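Local coordinates for protein PATF (Prochloron didemni, PDB 4BG2) that probably acts in the patellamide (cyanobactin) pathway as a member of a prenyltransferase-like family, built on a ten-stranded antiparallel barrel, at residues Y256-S261 and K290-N295. Residues are numbered along the deposited sequence; the frame is centred on the assembly and turned at random.
Sequences YFTFNS and KSRLEN
Leu293 is gripped through its backbone by both neighbours of Phe259: its N donates to Thr258 O (2.8 Å) and its O accepts from Asn260 N (2.9 Å). In its side chain CG lies anti to the carbonyl carbon, and chi2 of -170° extends CD1 away from CA to both aromatic rings, 3.9 Å from Phe257 CD1 and 4.3 Å from Phe259 CE1, each met obliquely. Ile281 of strand 276-284 touches all three side chains, so this apolar cluster rests on the barrel. Arg292 leaves with CG anti to its backbone N, then bends at chi3, and its guanidinium turns an edge to Phe259 O, bonded by NH1 at 2.7 Å. Thr258 CG2 sits over one guanidinium face, offset toward the rim, 3.7 Å from Arg292 NH1. Beyond the bridge, Asn260 ND2 donates almost straight to Glu294 OE1 (3.1 Å, 170°), in its own amide plane but from above the carboxylate, the two planes standing 88° apart. Asn260 OD1 meanwhile accepts from Gly263 N, capping helix 261-272. The pattern is that of an isolated beta bridge between two loops, joining the N-cap of helix 261-272 to the lead-in of the last barrel strand, 295-303.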
loop_
_atom_site.group_PDB
_atom_site.type_symbol
_atom_site.label_atom_id
_atom_site.label_comp_id
_atom_site.label_asym_id
_atom_site.label_seq_id
_atom_site.Cartn_x
_atom_site.Cartn_y
_atom_site.Cartn_z
ATOM N N TYR A 256 -17.784 -7.425 -9.602
ATOM C CA TYR A 256 -16.560 -8.059 -10.085
ATOM C C TYR A 256 -15.934 -9.085 -9.155
ATOM O O TYR A 256 -15.118 -9.897 -9.600
ATOM C CB TYR A 256 -15.521 -6.988 -10.425
ATOM C CG TYR A 256 -16.092 -5.856 -11.236
ATOM C CD1 TYR A 256 -16.500 -6.056 -12.557
ATOM C CD2 TYR A 256 -16.275 -4.597 -10.678
ATOM C CE1 TYR A 256 -17.052 -5.025 -13.297
ATOM C CE2 TYR A 256 -16.833 -3.564 -11.411
ATOM C CZ TYR A 256 -17.216 -3.781 -12.715
ATOM O OH TYR A 256 -17.761 -2.748 -13.437
ATOM N N PHE A 257 -16.300 -9.044 -7.877
ATOM C CA PHE A 257 -15.744 -9.940 -6.889
ATOM C C PHE A 257 -16.857 -10.561 -6.056
ATOM O O PHE A 257 -17.854 -9.900 -5.757
ATOM C CB PHE A 257 -14.814 -9.151 -5.944
ATOM C CG PHE A 257 -13.719 -8.401 -6.650
ATOM C CD1 PHE A 257 -12.566 -9.058 -7.051
ATOM C CD2 PHE A 257 -13.837 -7.046 -6.923
ATOM C CE1 PHE A 257 -11.554 -8.370 -7.699
ATOM C CE2 PHE A 257 -12.827 -6.357 -7.581
ATOM C CZ PHE A 257 -11.686 -7.024 -7.966
ATOM N N THR A 258 -16.653 -11.814 -5.648
ATOM C CA THR A 258 -17.484 -12.490 -4.652
ATOM C C THR A 258 -16.605 -12.836 -3.467
ATOM O O THR A 258 -15.533 -13.423 -3.632
ATOM C CB THR A 258 -18.091 -13.787 -5.235
ATOM O OG1 THR A 258 -18.784 -13.471 -6.442
ATOM C CG2 THR A 258 -19.047 -14.452 -4.257
ATOM N N PHE A 259 -17.043 -12.463 -2.270
ATOM C CA PHE A 259 -16.214 -12.577 -1.084
ATOM C C PHE A 259 -16.679 -13.711 -0.194
ATOM O O PHE A 259 -17.864 -14.080 -0.206
ATOM C CB PHE A 259 -16.275 -11.289 -0.257
ATOM C CG PHE A 259 -15.875 -10.040 -1.008
ATOM C CD1 PHE A 259 -14.548 -9.785 -1.304
ATOM C CD2 PHE A 259 -16.832 -9.096 -1.384
ATOM C CE1 PHE A 259 -14.179 -8.625 -1.976
ATOM C CE2 PHE A 259 -16.466 -7.933 -2.051
ATOM C CZ PHE A 259 -15.138 -7.698 -2.346
ATOM N N ASN A 260 -15.750 -14.243 0.602
ATOM C CA ASN A 260 -16.127 -15.045 1.748
ATOM C C ASN A 260 -16.833 -14.132 2.761
ATOM O O ASN A 260 -17.026 -12.951 2.500
ATOM C CB ASN A 260 -14.918 -15.783 2.335
ATOM C CG ASN A 260 -13.899 -14.848 2.976
ATOM O OD1 ASN A 260 -14.093 -13.636 3.030
ATOM N ND2 ASN A 260 -12.835 -15.428 3.519
ATOM N N SER A 261 -17.245 -14.675 3.891
ATOM C CA SER A 261 -18.044 -13.914 4.845
ATOM C C SER A 261 -17.321 -12.671 5.393
ATOM O O SER A 261 -17.907 -11.586 5.513
ATOM C CB SER A 261 -18.434 -14.828 5.991
ATOM O OG SER A 261 -18.947 -14.074 7.062
ATOM N N LYS A 290 -10.950 -18.814 -8.012
ATOM C CA LYS A 290 -11.874 -19.496 -7.105
ATOM C C LYS A 290 -13.282 -18.886 -7.172
ATOM O O LYS A 290 -13.443 -17.743 -7.564
ATOM C CB LYS A 290 -11.338 -19.463 -5.654
ATOM C CG LYS A 290 -10.002 -20.176 -5.395
ATOM C CD LYS A 290 -9.437 -19.726 -4.045
ATOM C CE LYS A 290 -8.470 -20.691 -3.355
ATOM N NZ LYS A 290 -7.268 -21.027 -4.163
ATOM N N SER A 291 -14.298 -19.662 -6.792
ATOM C CA SER A 291 -15.689 -19.178 -6.787
ATOM C C SER A 291 -15.891 -18.023 -5.787
ATOM O O SER A 291 -16.751 -17.145 -5.966
ATOM C CB SER A 291 -16.665 -20.327 -6.476
ATOM O OG SER A 291 -16.550 -20.771 -5.130
ATOM N N ARG A 292 -15.082 -18.021 -4.738
ATOM C CA ARG A 292 -15.208 -17.050 -3.680
ATOM C C ARG A 292 -13.812 -16.664 -3.205
ATOM O O ARG A 292 -12.929 -17.529 -3.102
ATOM C CB ARG A 292 -16.014 -17.726 -2.578
ATOM C CG ARG A 292 -16.597 -16.822 -1.519
ATOM C CD ARG A 292 -17.457 -17.656 -0.575
ATOM N NE ARG A 292 -18.727 -17.994 -1.221
ATOM C CZ ARG A 292 -19.768 -17.165 -1.353
ATOM N NH1 ARG A 292 -19.723 -15.924 -0.877
ATOM N NH2 ARG A 292 -20.868 -17.581 -1.976
ATOM N N LEU A 293 -13.605 -15.371 -2.940
ATOM C CA LEU A 293 -12.325 -14.905 -2.445
ATOM C C LEU A 293 -12.191 -15.256 -0.973
ATOM O O LEU A 293 -13.001 -14.834 -0.160
ATOM C CB LEU A 293 -12.172 -13.392 -2.633
ATOM C CG LEU A 293 -12.077 -12.882 -4.069
ATOM C CD1 LEU A 293 -11.682 -11.412 -4.049
ATOM C CD2 LEU A 293 -11.108 -13.706 -4.902
ATOM N N GLU A 294 -11.166 -16.048 -0.659
ATOM C CA GLU A 294 -10.852 -16.455 0.708
ATOM C C GLU A 294 -9.560 -15.793 1.209
ATOM O O GLU A 294 -9.397 -15.564 2.414
ATOM C CB GLU A 294 -10.713 -17.981 0.769
ATOM C CG GLU A 294 -12.032 -18.738 0.566
ATOM C CD GLU A 294 -12.882 -18.916 1.841
ATOM O OE1 GLU A 294 -12.524 -18.439 2.963
ATOM O OE2 GLU A 294 -13.958 -19.536 1.724
ATOM N N ASN A 295 -8.643 -15.523 0.279
ATOM C CA ASN A 295 -7.340 -14.999 0.583
ATOM C C ASN A 295 -7.095 -13.743 -0.241
ATOM O O ASN A 295 -6.912 -13.817 -1.457
ATOM C CB ASN A 295 -6.279 -16.047 0.294
ATOM C CG ASN A 295 -6.465 -17.296 1.129
ATOM O OD1 ASN A 295 -6.285 -17.265 2.339
ATOM N ND2 ASN A 295 -6.840 -18.403 0.485
#